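Local coordinates for hypothetical protein Ta0108 (Thermoplasma acidophilum, PDB 1RLK) that probably hydrolyses peptidyl-tRNAs that drop off the ribosome during protein synthesis, as a member of the PTH2 family of peptidyl-tRNA hydrolases, at residues D41-N44 with E45-D48. Residues are numbered along the deposited sequence; the frame is centred on the assembly and turned at random.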
loop_
_atom_site.group_PDB
_atom_site.type_symbol
_atom_site.label_atom_id
_atom_site.label_comp_id
_atom_site.label_asym_id
_atom_site.label_seq_id
_atom_site.Cartn_x
_atom_site.Cartn_y
_atom_site.Cartn_z
ATOM N N ASP A 41 -15.770 -0.389 10.532
ATOM C CA ASP A 41 -16.325 -1.734 10.395
ATOM C C ASP A 41 -15.490 -2.611 9.484
ATOM O O ASP A 41 -15.309 -3.793 9.752
ATOM C CB ASP A 41 -17.750 -1.697 9.848
ATOM C CG ASP A 41 -18.667 -0.830 10.663
ATOM O OD1 ASP A 41 -18.407 -0.616 11.874
ATOM O OD2 ASP A 41 -19.690 -0.314 10.159
ATOM N N VAL A 42 -14.994 -2.033 8.400
ATOM C CA VAL A 42 -14.154 -2.769 7.462
ATOM C C VAL A 42 -12.752 -3.035 8.044
ATOM O O VAL A 42 -12.165 -4.086 7.810
ATOM C CB VAL A 42 -14.019 -2.018 6.135
ATOM C CG1 VAL A 42 -12.955 -2.669 5.243
ATOM C CG2 VAL A 42 -15.378 -1.957 5.429
ATOM N N PHE A 43 -12.224 -2.074 8.782
ATOM C CA PHE A 43 -10.961 -2.268 9.466
ATOM C C PHE A 43 -11.074 -3.394 10.476
ATOM O O PHE A 43 -10.215 -4.261 10.527
ATOM C CB PHE A 43 -10.495 -0.996 10.166
ATOM C CG PHE A 43 -9.487 -1.255 11.237
ATOM C CD1 PHE A 43 -8.143 -1.374 10.922
ATOM C CD2 PHE A 43 -9.887 -1.415 12.558
ATOM C CE1 PHE A 43 -7.212 -1.637 11.906
ATOM C CE2 PHE A 43 -8.966 -1.675 13.544
ATOM C CZ PHE A 43 -7.618 -1.785 13.216
ATOM N N ASN A 44 -12.130 -3.363 11.286
ATOM C CA ASN A 44 -12.362 -4.378 12.309
ATOM C C ASN A 44 -12.481 -5.789 11.744
ATOM O O ASN A 44 -11.928 -6.729 12.307
ATOM C CB ASN A 44 -13.634 -4.050 13.095
ATOM C CG ASN A 44 -13.399 -3.037 14.199
ATOM O OD1 ASN A 44 -12.285 -2.878 14.691
ATOM N ND2 ASN A 44 -14.469 -2.365 14.611
ATOM N N GLU A 45 -13.197 -5.938 10.635
ATOM C CA GLU A 45 -13.375 -7.245 10.025
ATOM C C GLU A 45 -12.047 -7.773 9.506
ATOM O O GLU A 45 -11.669 -8.898 9.808
ATOM C CB GLU A 45 -14.387 -7.175 8.885
ATOM C CG GLU A 45 -14.634 -8.517 8.204
ATOM C CD GLU A 45 -15.623 -8.427 7.066
ATOM O OE1 GLU A 45 -16.528 -7.565 7.105
ATOM O OE2 GLU A 45 -15.492 -9.222 6.123
ATOM N N TRP A 46 -11.364 -6.950 8.714
ATOM C CA TRP A 46 -9.984 -7.205 8.284
ATOM C C TRP A 46 -9.102 -7.663 9.433
ATOM O O TRP A 46 -8.441 -8.687 9.331
ATOM C CB TRP A 46 -9.381 -5.925 7.710
ATOM C CG TRP A 46 -7.962 -6.035 7.224
ATOM C CD1 TRP A 46 -7.511 -6.793 6.193
ATOM C CD2 TRP A 46 -6.823 -5.309 7.717
ATOM N NE1 TRP A 46 -6.160 -6.604 6.020
ATOM C CE2 TRP A 46 -5.712 -5.697 6.941
ATOM C CE3 TRP A 46 -6.630 -4.374 8.738
ATOM C CZ2 TRP A 46 -4.422 -5.179 7.150
ATOM C CZ3 TRP A 46 -5.336 -3.859 8.958
ATOM C CH2 TRP A 46 -4.258 -4.262 8.170
ATOM N N TYR A 47 -9.104 -6.890 10.511
ATOM C CA TYR A 47 -8.189 -7.112 11.625
ATOM C C TYR A 47 -8.513 -8.417 12.367
ATOM O O TYR A 47 -7.612 -9.141 12.774
ATOM C CB TYR A 47 -8.202 -5.917 12.582
ATOM C CG TYR A 47 -7.131 -5.993 13.648
ATOM C CD1 TYR A 47 -5.814 -5.640 13.360
ATOM C CD2 TYR A 47 -7.426 -6.466 14.932
ATOM C CE1 TYR A 47 -4.824 -5.729 14.318
ATOM C CE2 TYR A 47 -6.440 -6.555 15.905
ATOM C CZ TYR A 47 -5.139 -6.184 15.593
ATOM O OH TYR A 47 -4.146 -6.278 16.549
ATOM N N ASP A 48 -9.800 -8.724 12.490
ATOM C CA ASP A 48 -10.257 -9.908 13.211
ATOM C C ASP A 48 -10.085 -11.180 12.374
ATOM O O ASP A 48 -10.043 -12.283 12.919
ATOM C CB ASP A 48 -11.716 -9.717 13.686
ATOM C CG ASP A 48 -11.844 -8.639 14.790
ATOM O OD1 ASP A 48 -10.806 -8.225 15.363
ATOM O OD2 ASP A 48 -12.936 -8.131 15.150
#
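Phe43 and Trp46, three residues apart on the short helix 40-48, bring their rings together on the side of the helix that faces the protein. Phe43 CD1 comes up to the edge of the indole, near its plane, and lies 4.0 Å from Trp46 CE3; one atom further out, Phe43 CE1 follows Trp46 CZ3 at 4.1 Å. Both side chains have CG anti to the backbone N (chi1 160° for Phe43, -180° for Trp46), which sets each CG beside its own carbonyl carbon, and the two rings leave the helix on the same side and meet. One turn on from Phe43, Tyr47 puts its CB over one face of the phenyl ring, toward the rim, with Phe43 CZ 4.2 Å from Tyr47 CB. The two rings of this i/i+4 pair are nearly parallel, at 20°, but are slid so far apart that they barely overlap, and the phenol end of Tyr47 leads away from the contact. Beneath the side chains runs ordinary alpha-helical bonding, with Tyr47 N donating to Phe43 O at 2.9 Å. The packing is much looser at Asp41, whose exposed carboxylate leads away from the next turn. Asp48, though also exposed, folds its carboxylate back beside Asn44 O without hydrogen bonding to it. Glu45, partly exposed and extended, brings OE2 toward Lys3 in a long, weak ion pair, close to the like-charged OE2 of Glu49. Trp46 is the buried residue here: its NE1 is hydrogen-bonded to Arg52 O, just ahead of strand 53-58, while its side chain touches Lys3 and Met5 of strand 3-10 and Ala32 of helix 17-38. Val42 also touches Lys3, and Phe43 packs on Met36, so this face of helix 40-48 lies against both strand 3-10 and helix 17-38.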